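Local coordinates for NOL1/NOP2/sun family protein (Enterococcus faecium, PDB 3M4X), which probably methylates cytosine bases of ribosomal RNA, as a member of the NOL1/NOP2/Sun family of RNA methyltransferases, at residues G174-E188 with M223-F237. Sequence-based numbering, arbitrary orientation.
Sequences GFFDRIVVDAPCSGE and MLKNKGQLIYSTCTF
From Arg178 to Asp182 one strand pairs residue by residue with Gln229 to Ser233; the two run parallel, their axes 12° apart and 4.8 Å at closest approach. Ile179 and Val181 supply both N-H and C=O to the ladder, and its straightest bond joins Val181 N to Ile231 O (2.8 Å, 179° at the hydrogen). At one end a type II turn from Lys225 to Gly228 interrupts the pairing, which resumes beyond it where Phe176 N and O bond Met223 O and Lys225 N. Glycine suits position 174, whose phi is positive and whose CA-H points at Leu224 O.

Lys225, which opens the turn, lies alongside Asp177: a bend at chi3 (53°) brings Lys225 NZ to the syn side of Asp177 OD1 but well out of the carboxylate plane, a 2.8 Å salt bridge. Branched and apolar side chains fill one face of the sheet, where Ile179 CG1 meets Leu224 CD1 at 3.7 Å and Val181 CG2 meets Leu230 CD1. Ala183, whose lone methyl fits close to the Tyr232 ring, approaches it obliquely, CB 3.6 Å from Tyr232 CE1. Past the strands, polar groups take over. Cys185 SG, though poorly ordered, accepts the N-H of Cys235 at 3.2 Å, and the sulfurs of Cys185 and Cys235 lie 3.6 Å apart, consistent with the two active-site cysteines of RsmB/F-type cytosine-C5 methyltransferases. Thr236 OG1 donates to Ser186 OG at 2.6 Å, which also bonds Glu241, while Glu188 OE1 receives Phe237 N from above its carboxylate plane and OE2 bonds Trp201.

Strand 108-111 flanks 176-182 and strand 295-302 flanks 228-234, placing the pair inside the Rossmann-like methyltransferase sheet. Helix 205-222, in the beta-alpha-beta crossover from 176-182 to 228-234, touches Ala183 and Tyr232, whereas helix 95-101 packs on Val180 and Ile231.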
loop_
_atom_site.group_PDB
_atom_site.type_symbol
_atom_site.label_atom_id
_atom_site.label_comp_id
_atom_site.label_asym_id
_atom_site.label_seq_id
_atom_site.Cartn_x
_atom_site.Cartn_y
_atom_site.Cartn_z
ATOM N N GLY A 174 -7.562 -12.988 -16.308
ATOM C CA GLY A 174 -7.069 -14.226 -15.714
ATOM C C GLY A 174 -5.642 -14.228 -15.161
ATOM O O GLY A 174 -5.027 -15.297 -15.008
ATOM N N PHE A 175 -5.120 -13.049 -14.838
ATOM C CA PHE A 175 -3.687 -12.884 -14.543
ATOM C C PHE A 175 -3.273 -13.105 -13.071
ATOM O O PHE A 175 -2.245 -13.730 -12.799
ATOM C CB PHE A 175 -3.239 -11.503 -15.036
ATOM C CG PHE A 175 -1.783 -11.181 -14.774
ATOM C CD1 PHE A 175 -0.787 -11.643 -15.624
ATOM C CD2 PHE A 175 -1.422 -10.361 -13.719
ATOM C CE1 PHE A 175 0.540 -11.323 -15.398
ATOM C CE2 PHE A 175 -0.100 -10.033 -13.489
ATOM C CZ PHE A 175 0.882 -10.514 -14.328
ATOM N N PHE A 176 -4.080 -12.615 -12.136
ATOM C CA PHE A 176 -3.681 -12.516 -10.731
ATOM C C PHE A 176 -4.011 -13.698 -9.835
ATOM O O PHE A 176 -5.081 -14.307 -9.926
ATOM C CB PHE A 176 -4.304 -11.259 -10.097
ATOM C CG PHE A 176 -3.815 -9.978 -10.697
ATOM C CD1 PHE A 176 -4.592 -9.279 -11.598
ATOM C CD2 PHE A 176 -2.559 -9.487 -10.377
ATOM C CE1 PHE A 176 -4.127 -8.088 -12.165
ATOM C CE2 PHE A 176 -2.087 -8.301 -10.927
ATOM C CZ PHE A 176 -2.875 -7.598 -11.814
ATOM N N ASP A 177 -3.094 -13.980 -8.923
ATOM C CA ASP A 177 -3.368 -14.891 -7.813
ATOM C C ASP A 177 -4.303 -14.279 -6.784
ATOM O O ASP A 177 -5.000 -14.981 -6.068
ATOM C CB ASP A 177 -2.069 -15.243 -7.090
ATOM C CG ASP A 177 -1.139 -16.039 -7.943
ATOM O OD1 ASP A 177 -1.458 -17.218 -8.180
ATOM O OD2 ASP A 177 -0.095 -15.490 -8.376
ATOM N N ARG A 178 -4.307 -12.963 -6.698
ATOM C CA ARG A 178 -4.887 -12.329 -5.537
ATOM C C ARG A 178 -5.255 -10.911 -5.877
ATOM O O ARG A 178 -4.458 -10.182 -6.474
ATOM C CB ARG A 178 -3.852 -12.348 -4.418
ATOM C CG ARG A 178 -4.331 -12.000 -3.020
ATOM C CD ARG A 178 -3.373 -12.696 -2.017
ATOM N NE ARG A 178 -4.131 -13.600 -1.179
ATOM C CZ ARG A 178 -4.059 -14.918 -1.218
ATOM N NH1 ARG A 178 -3.232 -15.530 -2.038
ATOM N NH2 ARG A 178 -4.823 -15.621 -0.409
ATOM N N ILE A 179 -6.478 -10.529 -5.528
ATOM C CA ILE A 179 -6.927 -9.171 -5.782
ATOM C C ILE A 179 -7.608 -8.570 -4.563
ATOM O O ILE A 179 -8.484 -9.181 -3.957
ATOM C CB ILE A 179 -7.881 -9.098 -7.001
ATOM C CG1 ILE A 179 -7.211 -9.667 -8.258
ATOM C CG2 ILE A 179 -8.352 -7.658 -7.229
ATOM C CD1 ILE A 179 -8.113 -9.624 -9.509
ATOM N N VAL A 180 -7.201 -7.359 -4.218
ATOM C CA VAL A 180 -7.786 -6.648 -3.111
ATOM C C VAL A 180 -8.585 -5.480 -3.653
ATOM O O VAL A 180 -8.059 -4.611 -4.361
ATOM C CB VAL A 180 -6.711 -6.123 -2.155
ATOM C CG1 VAL A 180 -7.334 -5.254 -1.081
ATOM C CG2 VAL A 180 -5.938 -7.282 -1.553
ATOM N N VAL A 181 -9.865 -5.475 -3.309
ATOM C CA VAL A 181 -10.785 -4.422 -3.688
ATOM C C VAL A 181 -11.294 -3.721 -2.428
ATOM O O VAL A 181 -12.224 -4.191 -1.769
ATOM C CB VAL A 181 -11.991 -5.003 -4.445
ATOM C CG1 VAL A 181 -12.929 -3.879 -4.904
ATOM C CG2 VAL A 181 -11.523 -5.834 -5.627
ATOM N N ASP A 182 -10.658 -2.611 -2.088
ATOM C CA ASP A 182 -11.124 -1.757 -1.006
ATOM C C ASP A 182 -12.029 -0.732 -1.682
ATOM O O ASP A 182 -11.587 0.312 -2.129
ATOM C CB ASP A 182 -9.913 -1.120 -0.326
ATOM C CG ASP A 182 -10.284 -0.076 0.712
ATOM O OD1 ASP A 182 -11.257 -0.264 1.479
ATOM O OD2 ASP A 182 -9.566 0.942 0.755
ATOM N N ALA A 183 -13.307 -1.072 -1.788
ATOM C CA ALA A 183 -14.226 -0.372 -2.677
ATOM C C ALA A 183 -14.651 0.992 -2.182
ATOM O O ALA A 183 -14.883 1.179 -0.989
ATOM C CB ALA A 183 -15.453 -1.227 -2.931
ATOM N N PRO A 184 -14.775 1.952 -3.108
ATOM C CA PRO A 184 -15.401 3.216 -2.713
ATOM C C PRO A 184 -16.738 2.853 -2.118
ATOM O O PRO A 184 -17.432 1.979 -2.661
ATOM C CB PRO A 184 -15.615 3.948 -4.048
ATOM C CG PRO A 184 -14.702 3.264 -5.033
ATOM C CD PRO A 184 -14.585 1.843 -4.563
ATOM N N CYS A 185 -17.093 3.483 -1.007
ATOM C CA CYS A 185 -18.307 3.110 -0.290
ATOM C C CYS A 185 -18.911 4.334 0.411
ATOM O O CYS A 185 -18.360 5.432 0.317
ATOM C CB CYS A 185 -17.979 1.992 0.701
ATOM S SG CYS A 185 -16.392 2.205 1.554
ATOM N N SER A 186 -20.028 4.154 1.117
ATOM C CA SER A 186 -20.744 5.298 1.707
ATOM C C SER A 186 -19.986 6.010 2.831
ATOM O O SER A 186 -20.284 7.166 3.153
ATOM C CB SER A 186 -22.173 4.925 2.139
ATOM O OG SER A 186 -22.214 3.724 2.891
ATOM N N GLY A 187 -19.009 5.330 3.422
ATOM C CA GLY A 187 -18.098 5.973 4.357
ATOM C C GLY A 187 -18.659 6.257 5.740
ATOM O O GLY A 187 -18.336 7.273 6.356
ATOM N N GLU A 188 -19.498 5.357 6.238
ATOM C CA GLU A 188 -20.069 5.524 7.561
ATOM C C GLU A 188 -19.046 5.176 8.627
ATOM O O GLU A 188 -19.213 5.518 9.796
ATOM C CB GLU A 188 -21.330 4.680 7.709
ATOM C CG GLU A 188 -22.322 4.908 6.595
ATOM C CD GLU A 188 -23.381 3.826 6.542
ATOM O OE1 GLU A 188 -23.253 2.839 7.297
ATOM O OE2 GLU A 188 -24.342 3.965 5.754
HETATM N N MSE A 223 -10.049 -10.703 -13.718
HETATM C CA MSE A 223 -8.595 -10.696 -13.644
HETATM C C MSE A 223 -8.006 -11.764 -12.731
HETATM O O MSE A 223 -6.801 -11.807 -12.513
HETATM C CB MSE A 223 -8.109 -9.296 -13.296
HETATM C CG MSE A 223 -8.497 -8.316 -14.397
HETATM SE SE MSE A 223 -7.859 -6.518 -14.106
HETATM C CE MSE A 223 -9.214 -5.849 -12.823
ATOM N N LEU A 224 -8.867 -12.648 -12.243
ATOM C CA LEU A 224 -8.484 -13.684 -11.296
ATOM C C LEU A 224 -8.066 -14.949 -12.028
ATOM O O LEU A 224 -8.686 -15.318 -13.022
ATOM C CB LEU A 224 -9.673 -14.017 -10.400
ATOM C CG LEU A 224 -9.693 -13.773 -8.892
ATOM C CD1 LEU A 224 -8.395 -13.180 -8.331
ATOM C CD2 LEU A 224 -10.919 -12.934 -8.516
ATOM N N LYS A 225 -7.014 -15.611 -11.542
ATOM C CA LYS A 225 -6.660 -16.926 -12.056
ATOM C C LYS A 225 -7.660 -17.910 -11.485
ATOM O O LYS A 225 -8.392 -17.583 -10.565
ATOM C CB LYS A 225 -5.254 -17.343 -11.614
ATOM C CG LYS A 225 -4.106 -16.530 -12.188
ATOM C CD LYS A 225 -2.801 -16.863 -11.460
ATOM C CE LYS A 225 -2.525 -18.378 -11.438
ATOM N NZ LYS A 225 -1.329 -18.699 -10.593
ATOM N N ASN A 226 -7.686 -19.119 -12.023
ATOM C CA ASN A 226 -8.422 -20.190 -11.378
ATOM C C ASN A 226 -7.857 -20.392 -9.979
ATOM O O ASN A 226 -6.633 -20.554 -9.817
ATOM C CB ASN A 226 -8.288 -21.494 -12.175
ATOM C CG ASN A 226 -9.088 -22.639 -11.563
ATOM O OD1 ASN A 226 -8.527 -23.528 -10.934
ATOM N ND2 ASN A 226 -10.407 -22.613 -11.743
ATOM N N LYS A 227 -8.751 -20.394 -8.987
ATOM C CA LYS A 227 -8.408 -20.538 -7.563
ATOM C C LYS A 227 -7.712 -19.290 -7.003
ATOM O O LYS A 227 -7.171 -19.304 -5.897
ATOM C CB LYS A 227 -7.603 -21.820 -7.288
ATOM C CG LYS A 227 -8.460 -23.101 -7.322
ATOM C CD LYS A 227 -7.627 -24.381 -7.211
ATOM C CE LYS A 227 -7.908 -25.334 -8.402
ATOM N NZ LYS A 227 -7.363 -26.732 -8.260
ATOM N N GLY A 228 -7.739 -18.212 -7.776
ATOM C CA GLY A 228 -7.260 -16.930 -7.304
ATOM C C GLY A 228 -8.163 -16.447 -6.187
ATOM O O GLY A 228 -9.315 -16.879 -6.053
ATOM N N GLN A 229 -7.647 -15.536 -5.374
ATOM C CA GLN A 229 -8.408 -15.072 -4.231
ATOM C C GLN A 229 -8.762 -13.616 -4.356
ATOM O O GLN A 229 -7.983 -12.800 -4.855
ATOM C CB GLN A 229 -7.667 -15.365 -2.926
ATOM C CG GLN A 229 -7.383 -16.851 -2.763
ATOM C CD GLN A 229 -7.509 -17.308 -1.329
ATOM O OE1 GLN A 229 -6.629 -17.055 -0.502
ATOM N NE2 GLN A 229 -8.612 -17.979 -1.019
ATOM N N LEU A 230 -9.973 -13.316 -3.915
ATOM C CA LEU A 230 -10.509 -11.973 -3.927
ATOM C C LEU A 230 -10.777 -11.540 -2.507
ATOM O O LEU A 230 -11.489 -12.217 -1.757
ATOM C CB LEU A 230 -11.827 -11.955 -4.685
ATOM C CG LEU A 230 -12.642 -10.681 -4.525
ATOM C CD1 LEU A 230 -11.919 -9.534 -5.190
ATOM C CD2 LEU A 230 -13.986 -10.895 -5.148
ATOM N N ILE A 231 -10.193 -10.412 -2.133
ATOM C CA ILE A 231 -10.483 -9.805 -0.856
ATOM C C ILE A 231 -11.280 -8.517 -1.102
ATOM O O ILE A 231 -10.812 -7.616 -1.809
ATOM C CB ILE A 231 -9.201 -9.515 -0.048
ATOM C CG1 ILE A 231 -8.541 -10.814 0.442
ATOM C CG2 ILE A 231 -9.525 -8.632 1.157
ATOM C CD1 ILE A 231 -7.658 -11.520 -0.580
ATOM N N TYR A 232 -12.489 -8.452 -0.541
ATOM C CA TYR A 232 -13.359 -7.277 -0.666
ATOM C C TYR A 232 -13.518 -6.562 0.663
ATOM O O TYR A 232 -13.730 -7.190 1.702
ATOM C CB TYR A 232 -14.746 -7.685 -1.158
ATOM C CG TYR A 232 -15.767 -6.559 -1.195
ATOM C CD1 TYR A 232 -15.729 -5.603 -2.195
ATOM C CD2 TYR A 232 -16.779 -6.466 -0.237
ATOM C CE1 TYR A 232 -16.659 -4.588 -2.255
ATOM C CE2 TYR A 232 -17.727 -5.442 -0.281
ATOM C CZ TYR A 232 -17.665 -4.508 -1.303
ATOM O OH TYR A 232 -18.588 -3.476 -1.386
ATOM N N SER A 233 -13.445 -5.241 0.632
ATOM C CA SER A 233 -13.532 -4.484 1.870
ATOM C C SER A 233 -14.168 -3.133 1.682
ATOM O O SER A 233 -14.213 -2.577 0.577
ATOM C CB SER A 233 -12.162 -4.294 2.497
ATOM O OG SER A 233 -11.495 -3.204 1.883
ATOM N N THR A 234 -14.615 -2.585 2.799
ATOM C CA THR A 234 -15.382 -1.371 2.773
ATOM C C THR A 234 -15.201 -0.673 4.120
ATOM O O THR A 234 -14.929 -1.327 5.124
ATOM C CB THR A 234 -16.849 -1.754 2.487
ATOM O OG1 THR A 234 -17.261 -1.198 1.229
ATOM C CG2 THR A 234 -17.752 -1.328 3.605
ATOM N N CYS A 235 -15.304 0.651 4.146
ATOM C CA CYS A 235 -15.267 1.364 5.419
ATOM C C CYS A 235 -16.649 1.920 5.754
ATOM O O CYS A 235 -16.803 3.066 6.151
ATOM C CB CYS A 235 -14.194 2.463 5.426
ATOM S SG CYS A 235 -14.403 3.745 4.176
ATOM N N THR A 236 -17.665 1.087 5.573
ATOM C CA THR A 236 -19.026 1.488 5.851
ATOM C C THR A 236 -19.721 0.328 6.523
ATOM O O THR A 236 -19.240 -0.806 6.464
ATOM C CB THR A 236 -19.786 1.888 4.573
ATOM O OG1 THR A 236 -20.949 2.643 4.933
ATOM C CG2 THR A 236 -20.206 0.643 3.754
ATOM N N PHE A 237 -20.850 0.615 7.157
ATOM C CA PHE A 237 -21.588 -0.390 7.917
ATOM C C PHE A 237 -22.757 -0.978 7.128
ATOM O O PHE A 237 -23.294 -2.029 7.491
ATOM C CB PHE A 237 -22.117 0.212 9.236
ATOM C CG PHE A 237 -21.041 0.770 10.124
ATOM C CD1 PHE A 237 -20.916 2.142 10.312
ATOM C CD2 PHE A 237 -20.148 -0.074 10.765
ATOM C CE1 PHE A 237 -19.921 2.662 11.130
ATOM C CE2 PHE A 237 -19.142 0.436 11.576
ATOM C CZ PHE A 237 -19.031 1.809 11.764
#